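Local coordinates for protein L-Ala-D/L-Glu epimerase, a muconate lactonizing enzyme (Klebsiella pneumoniae subsp. pneumoniae MGH 78578, PDB 3FCP) that belongs to the enolase superfamily as a muconate lactonizing enzyme relative and binds a magnesium ion in its barrel domain, at residues Asp44-Ile49 against Leu114-Lys119; Leu223-Val228 against Leu248-Val253. All coordinates share one frame; numbering follows the deposited sequence.

The two contacts illustrate how an enolase-superfamily chain divides its work between a capping domain and a barrel. Interaction 1 comes first along the chain and closes before interaction 2 opens; it lays strand 47-53, an outermost strand within the chain of the three-stranded antiparallel sheet, on helix 103-121 in the N-terminal domain. Interaction 2 pairs strands 223-225 and 246-249, neighbours in the parallel sheet of the C-terminal barrel, and carries two of the three protein ligands of the magnesium ion. Their centres lie 35 Å apart on opposite sides of the chain's centre, with nearest atoms about 18 Å apart, so strand-on-helix packing and metal binding occupy separate parts of the fold.

Interaction 1 of 2, residues Asp44-Ile49 against Leu114-Lys119; sequences DGICGI and LDAQGK
With CG anti to its backbone N (chi1 -177°), Asp115 sends its carboxylate from the helix to the strand at Ile49, while Lys119, extended beyond CG, stretches to Cys47, its CD and CE passing close to Cys47 O. Asp115 OD2 takes the Ile49 N-H on its anti lone pair (N to OD2 2.9 Å, angle at hydrogen 158°). The same oxygen lies 3.4 Å from Ile49 CG1. Lys119 NZ donates to Cys47 O at 2.9 Å, arriving from above the carbonyl plane, and forms a long salt bridge to Asp115 OD2 at 3.9 Å, which probably eases the burial of that carboxylate. The other carboxylate oxygen, OD1, accepts from the backbone N of Leu358, which helps fix the group's rotation. Between these polar links the backbones come close: Gly48 CA lies 3.8 Å from Ala116 N, with no side chain between them. Two residues before Gly48, Ile46 lays its CG2 branch on the helix, 3.9 Å from Ala116 CB and 3.5 Å from Ala116 O. Just before the strand, Asp44 OD1 accepts from Ile46 N in an Asx turn. This is the strand-on-helix packing of the alpha+beta N-terminal domain found in the enolase superfamily.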
ATOM      1  N   ASP A  44      47.927  30.371  -1.690  1.00 28.04           N
ATOM      2  CA  ASP A  44      47.943  31.831  -1.757  1.00 26.43           C
ATOM      3  C   ASP A  44      48.181  32.438  -0.370  1.00 25.89           C
ATOM      4  O   ASP A  44      48.185  33.660  -0.202  1.00 24.54           O
ATOM      5  CB  ASP A  44      46.639  32.366  -2.363  1.00 24.97           C
ATOM      6  CG  ASP A  44      45.395  31.901  -1.618  1.00 26.98           C
ATOM      7  OD1 ASP A  44      45.523  31.167  -0.618  1.00 25.90           O
ATOM      8  OD2 ASP A  44      44.280  32.276  -2.045  1.00 28.50           O
ATOM      9  N   GLY A  45      48.396  31.576   0.621  1.00 24.50           N
ATOM     10  CA  GLY A  45      48.641  32.048   1.974  1.00 25.08           C
ATOM     11  C   GLY A  45      47.395  32.193   2.831  1.00 25.08           C
ATOM     12  O   GLY A  45      47.491  32.451   4.034  1.00 24.05           O
ATOM     13  N   ILE A  46      46.221  32.027   2.229  1.00 25.02           N
ATOM     14  CA  ILE A  46      44.977  32.146   2.981  1.00 25.94           C
ATOM     15  C   ILE A  46      44.691  30.874   3.778  1.00 25.89           C
ATOM     16  O   ILE A  46      44.868  29.761   3.283  1.00 24.74           O
ATOM     17  CB  ILE A  46      43.787  32.446   2.040  1.00 26.72           C
ATOM     18  CG1 ILE A  46      43.968  33.835   1.421  1.00 25.95           C
ATOM     19  CG2 ILE A  46      42.473  32.371   2.803  1.00 26.20           C
ATOM     20  CD1 ILE A  46      42.893  34.229   0.424  1.00 28.65           C
ATOM     21  N   CYS A  47      44.277  31.044   5.030  1.00 25.09           N
ATOM     22  CA  CYS A  47      43.951  29.905   5.876  1.00 27.38           C
ATOM     23  C   CYS A  47      42.467  29.900   6.212  1.00 25.91           C
ATOM     24  O   CYS A  47      41.832  30.954   6.299  1.00 26.74           O
ATOM     25  CB  CYS A  47      44.753  29.940   7.180  1.00 30.04           C
ATOM     26  SG  CYS A  47      46.529  29.649   6.995  1.00 38.63           S
ATOM     27  N   GLY A  48      41.924  28.702   6.396  1.00 25.35           N
ATOM     28  CA  GLY A  48      40.525  28.551   6.751  1.00 23.72           C
ATOM     29  C   GLY A  48      40.472  27.622   7.948  1.00 24.58           C
ATOM     30  O   GLY A  48      41.305  26.720   8.059  1.00 23.29           O
ATOM     31  N   ILE A  49      39.529  27.837   8.859  1.00 22.72           N
ATOM     32  CA  ILE A  49      39.440  26.961  10.018  1.00 22.50           C
ATOM     33  C   ILE A  49      38.090  26.266  10.092  1.00 21.77           C
ATOM     34  O   ILE A  49      37.097  26.732   9.523  1.00 22.16           O
ATOM     35  CB  ILE A  49      39.693  27.716  11.353  1.00 23.53           C
ATOM     36  CG1 ILE A  49      38.714  28.880  11.498  1.00 23.75           C
ATOM     37  CG2 ILE A  49      41.146  28.186  11.417  1.00 25.61           C
ATOM     38  CD1 ILE A  49      38.825  29.605  12.836  1.00 26.70           C
ATOM     39  N   LEU A 114      35.310  26.627   3.160  1.00 22.46           N
ATOM     40  CA  LEU A 114      34.399  27.755   2.987  1.00 21.82           C
ATOM     41  C   LEU A 114      34.938  29.012   3.673  1.00 21.61           C
ATOM     42  O   LEU A 114      34.793  30.117   3.156  1.00 20.18           O
ATOM     43  CB  LEU A 114      33.008  27.413   3.537  1.00 22.65           C
ATOM     44  CG  LEU A 114      32.160  26.466   2.675  1.00 22.08           C
ATOM     45  CD1 LEU A 114      30.943  26.003   3.456  1.00 21.72           C
ATOM     46  CD2 LEU A 114      31.740  27.175   1.388  1.00 23.68           C
ATOM     47  N   ASP A 115      35.552  28.844   4.841  1.00 21.79           N
ATOM     48  CA  ASP A 115      36.124  29.980   5.565  1.00 22.90           C
ATOM     49  C   ASP A 115      37.183  30.645   4.684  1.00 22.84           C
ATOM     50  O   ASP A 115      37.169  31.858   4.491  1.00 21.36           O
ATOM     51  CB  ASP A 115      36.750  29.502   6.890  1.00 22.68           C
ATOM     52  CG  ASP A 115      37.299  30.648   7.744  1.00 23.02           C
ATOM     53  OD1 ASP A 115      36.757  31.771   7.681  1.00 20.03           O
ATOM     54  OD2 ASP A 115      38.269  30.413   8.502  1.00 23.02           O
ATOM     55  N   ALA A 116      38.075  29.834   4.121  1.00 22.84           N
ATOM     56  CA  ALA A 116      39.151  30.338   3.275  1.00 23.97           C
ATOM     57  C   ALA A 116      38.672  30.984   1.978  1.00 24.25           C
ATOM     58  O   ALA A 116      39.181  32.033   1.584  1.00 25.12           O
ATOM     59  CB  ALA A 116      40.149  29.212   2.965  1.00 23.21           C
ATOM     60  N   GLN A 117      37.701  30.380   1.304  1.00 24.60           N
ATOM     61  CA  GLN A 117      37.224  30.976   0.058  1.00 27.51           C
ATOM     62  C   GLN A 117      36.423  32.245   0.360  1.00 27.44           C
ATOM     63  O   GLN A 117      36.339  33.151  -0.469  1.00 25.80           O
ATOM     64  CB  GLN A 117      36.384  29.974  -0.740  1.00 28.98           C
ATOM     65  CG  GLN A 117      36.051  30.430  -2.170  1.00 35.11           C
ATOM     66  CD  GLN A 117      37.290  30.741  -3.023  1.00 37.62           C
ATOM     67  OE1 GLN A 117      38.425  30.456  -2.636  1.00 39.89           O
ATOM     68  NE2 GLN A 117      37.064  31.319  -4.197  1.00 38.51           N
ATOM     69  N   GLY A 118      35.837  32.308   1.554  1.00 27.84           N
ATOM     70  CA  GLY A 118      35.091  33.494   1.936  1.00 27.13           C
ATOM     71  C   GLY A 118      36.074  34.642   2.105  1.00 25.66           C
ATOM     72  O   GLY A 118      35.859  35.746   1.601  1.00 25.26           O
ATOM     73  N   LYS A 119      37.167  34.382   2.810  1.00 24.75           N
ATOM     74  CA  LYS A 119      38.182  35.413   3.012  1.00 25.75           C
ATOM     75  C   LYS A 119      38.764  35.826   1.654  1.00 26.50           C
ATOM     76  O   LYS A 119      39.122  36.979   1.451  1.00 26.98           O
ATOM     77  CB  LYS A 119      39.308  34.893   3.906  1.00 26.51           C
ATOM     78  CG  LYS A 119      38.908  34.544   5.330  1.00 27.23           C
ATOM     79  CD  LYS A 119      40.125  34.020   6.077  1.00 29.27           C
ATOM     80  CE  LYS A 119      39.798  33.554   7.482  1.00 28.88           C
ATOM     81  NZ  LYS A 119      41.036  33.070   8.173  1.00 27.69           N
TER

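Interaction 2 of 2, residues Leu223-Val228 against Leu248-Val253; sequences LIEQPV and LADEAV. With MG (magnesium ion), chain I.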
ATOM      1  N   LEU A 223       6.979  20.373  20.568  1.00 23.78           N
ATOM      2  CA  LEU A 223       7.806  19.526  19.722  1.00 22.23           C
ATOM      3  C   LEU A 223       8.457  18.412  20.530  1.00 21.86           C
ATOM      4  O   LEU A 223       8.959  18.643  21.629  1.00 22.45           O
ATOM      5  CB  LEU A 223       8.887  20.392  19.068  1.00 21.96           C
ATOM      6  CG  LEU A 223       9.791  19.811  17.976  1.00 21.77           C
ATOM      7  CD1 LEU A 223       8.975  19.573  16.704  1.00 21.35           C
ATOM      8  CD2 LEU A 223      10.930  20.795  17.701  1.00 21.10           C
ATOM      9  N   ILE A 224       8.450  17.204  19.978  1.00 20.98           N
ATOM     10  CA  ILE A 224       9.056  16.045  20.631  1.00 20.32           C
ATOM     11  C   ILE A 224      10.178  15.562  19.717  1.00 20.63           C
ATOM     12  O   ILE A 224       9.918  15.144  18.587  1.00 20.80           O
ATOM     13  CB  ILE A 224       8.036  14.893  20.797  1.00 19.53           C
ATOM     14  CG1 ILE A 224       6.806  15.383  21.574  1.00 19.87           C
ATOM     15  CG2 ILE A 224       8.698  13.721  21.524  1.00 17.47           C
ATOM     16  CD1 ILE A 224       5.657  14.356  21.628  1.00 18.96           C
ATOM     17  N   GLU A 225      11.416  15.621  20.202  1.00 21.75           N
ATOM     18  CA  GLU A 225      12.574  15.214  19.412  1.00 21.54           C
ATOM     19  C   GLU A 225      12.997  13.755  19.593  1.00 21.80           C
ATOM     20  O   GLU A 225      13.128  13.267  20.719  1.00 21.62           O
ATOM     21  CB  GLU A 225      13.762  16.127  19.734  1.00 22.22           C
ATOM     22  CG  GLU A 225      14.959  15.971  18.798  1.00 22.81           C
ATOM     23  CD  GLU A 225      16.129  16.873  19.172  1.00 25.11           C
ATOM     24  OE1 GLU A 225      15.921  17.851  19.930  1.00 23.14           O
ATOM     25  OE2 GLU A 225      17.255  16.611  18.695  1.00 23.67           O
ATOM     26  N   GLN A 226      13.204  13.078  18.464  1.00 20.05           N
ATOM     27  CA  GLN A 226      13.651  11.683  18.402  1.00 20.27           C
ATOM     28  C   GLN A 226      13.215  10.837  19.594  1.00 21.29           C
ATOM     29  O   GLN A 226      14.048  10.333  20.354  1.00 21.69           O
ATOM     30  CB  GLN A 226      15.179  11.654  18.275  1.00 19.98           C
ATOM     31  CG  GLN A 226      15.768  10.337  17.803  1.00 20.14           C
ATOM     32  CD  GLN A 226      15.364   9.991  16.379  1.00 23.89           C
ATOM     33  OE1 GLN A 226      15.548  10.785  15.454  1.00 24.28           O
ATOM     34  NE2 GLN A 226      14.813   8.800  16.199  1.00 21.63           N
ATOM     35  N   PRO A 227      11.896  10.649  19.762  1.00 22.05           N
ATOM     36  CA  PRO A 227      11.369   9.857  20.878  1.00 22.61           C
ATOM     37  C   PRO A 227      11.822   8.404  20.888  1.00 23.79           C
ATOM     38  O   PRO A 227      12.078   7.838  21.951  1.00 22.62           O
ATOM     39  CB  PRO A 227       9.854  10.004  20.718  1.00 22.40           C
ATOM     40  CG  PRO A 227       9.683  10.213  19.233  1.00 22.18           C
ATOM     41  CD  PRO A 227      10.803  11.168  18.920  1.00 20.14           C
ATOM     42  N   VAL A 228      11.933   7.808  19.703  1.00 23.70           N
ATOM     43  CA  VAL A 228      12.348   6.413  19.593  1.00 24.08           C
ATOM     44  C   VAL A 228      13.724   6.253  18.945  1.00 24.01           C
ATOM     45  O   VAL A 228      14.337   7.225  18.503  1.00 24.34           O
ATOM     46  CB  VAL A 228      11.312   5.591  18.786  1.00 23.82           C
ATOM     47  CG1 VAL A 228       9.991   5.549  19.532  1.00 23.76           C
ATOM     48  CG2 VAL A 228      11.120   6.200  17.401  1.00 22.50           C
ATOM     49  N   LEU A 248      10.209  15.929  15.874  1.00 21.11           N
ATOM     50  CA  LEU A 248      11.477  16.398  15.324  1.00 22.48           C
ATOM     51  C   LEU A 248      12.411  15.194  15.161  1.00 22.69           C
ATOM     52  O   LEU A 248      12.714  14.501  16.132  1.00 22.94           O
ATOM     53  CB  LEU A 248      12.124  17.403  16.288  1.00 23.52           C
ATOM     54  CG  LEU A 248      13.040  18.540  15.804  1.00 28.63           C
ATOM     55  CD1 LEU A 248      14.236  18.632  16.749  1.00 23.54           C
ATOM     56  CD2 LEU A 248      13.492  18.350  14.360  1.00 26.31           C
ATOM     57  N   ALA A 249      12.859  14.939  13.939  1.00 21.43           N
ATOM     58  CA  ALA A 249      13.770  13.826  13.703  1.00 20.70           C
ATOM     59  C   ALA A 249      15.219  14.292  13.893  1.00 19.46           C
ATOM     60  O   ALA A 249      15.597  15.360  13.409  1.00 20.16           O
ATOM     61  CB  ALA A 249      13.575  13.289  12.285  1.00 18.09           C
ATOM     62  N   ASP A 250      16.021  13.511  14.610  1.00 17.96           N
ATOM     63  CA  ASP A 250      17.430  13.864  14.797  1.00 19.60           C
ATOM     64  C   ASP A 250      18.293  12.730  14.255  1.00 20.42           C
ATOM     65  O   ASP A 250      18.628  12.727  13.071  1.00 21.35           O
ATOM     66  CB  ASP A 250      17.768  14.137  16.279  1.00 20.49           C
ATOM     67  CG  ASP A 250      19.221  14.601  16.479  1.00 23.07           C
ATOM     68  OD1 ASP A 250      19.930  14.826  15.469  1.00 22.91           O
ATOM     69  OD2 ASP A 250      19.659  14.746  17.645  1.00 24.20           O
ATOM     70  N   GLU A 251      18.625  11.755  15.102  1.00 20.59           N
ATOM     71  CA  GLU A 251      19.455  10.630  14.671  1.00 22.85           C
ATOM     72  C   GLU A 251      18.903   9.876  13.461  1.00 23.19           C
ATOM     73  O   GLU A 251      19.662   9.229  12.738  1.00 22.66           O
ATOM     74  CB  GLU A 251      19.672   9.633  15.822  1.00 24.87           C
ATOM     75  CG  GLU A 251      20.718  10.041  16.864  1.00 26.82           C
ATOM     76  CD  GLU A 251      20.270  11.197  17.742  1.00 28.22           C
ATOM     77  OE1 GLU A 251      19.048  11.423  17.879  1.00 26.73           O
ATOM     78  OE2 GLU A 251      21.149  11.873  18.313  1.00 31.71           O
ATOM     79  N   ALA A 252      17.591   9.955  13.240  1.00 22.80           N
ATOM     80  CA  ALA A 252      16.964   9.270  12.107  1.00 24.59           C
ATOM     81  C   ALA A 252      17.317   9.904  10.760  1.00 24.08           C
ATOM     82  O   ALA A 252      17.104   9.303   9.708  1.00 25.63           O
ATOM     83  CB  ALA A 252      15.444   9.253  12.278  1.00 23.80           C
ATOM     84  N   VAL A 253      17.851  11.117  10.785  1.00 23.77           N
ATOM     85  CA  VAL A 253      18.186  11.788   9.535  1.00 24.49           C
ATOM     86  C   VAL A 253      19.508  12.534   9.631  1.00 23.93           C
ATOM     87  O   VAL A 253      19.666  13.439  10.451  1.00 24.58           O
ATOM     88  CB  VAL A 253      17.053  12.761   9.126  1.00 25.74           C
ATOM     89  CG1 VAL A 253      16.829  13.791  10.230  1.00 29.61           C
ATOM     90  CG2 VAL A 253      17.392  13.449   7.818  1.00 29.05           C
TER
HETATM   91 MG    MG I 382      19.978  13.388  19.489  1.00 17.54          MG
HETATM   92  O   HOH W   1      17.551  13.996  19.660  1.00 24.43           O
HETATM   93  O   HOH W   2      19.819  14.838  21.436  1.00 31.54           O
HETATM   94  O   HOH W   3      22.359  14.340  19.803  1.00 34.60           O
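Leu223 and Leu248 form the tight apolar end of this contact, Leu223 CD2 lying 3.6 Å from Leu248 CG. Next along, Glu225 and Leu248 project side by side from the same face, with Leu248 CD1 3.4 Å from Glu225 CG. Two backbone bonds tie the strands, Leu248 N to Ile224 O and Gln226 N to Leu248 O. Where the strands end, Gln226 takes over: bent at chi2 (65°), it places OE1 to accept from Asp250 N at 2.9 Å, in the carbonyl plane, and from Ala252 N at 3.1 Å, well above that plane. Its NE2 donates almost straight to Val228 O, so both ends of the amide are held and the Asp250-Val253 type I turn is joined to the loop after strand 223-225.

On the metal side, water and magnesium rather than direct side-chain packing fill the contact. Magnesium is bound by Asp250 OD2 at 2.3 Å, Asn201, three waters and, lopsidedly, Glu251 through OE2 at 2.2 Å and OE1 at 2.7 Å. Glu225 OE2 stands 3.2 Å from Asp250 OD2, two acceptors without a hydrogen bond, and accepts from one of these waters. Lys168 pairs with Glu225 OE1 and Lys277 with Asp250 OD1, probably tempering this acidic crowding. In the beta-alpha-beta unit, helix 233-242 packs against Pro227, Val228 and Ala252, and strands 195-199 and 270-273 flank the parallel pair.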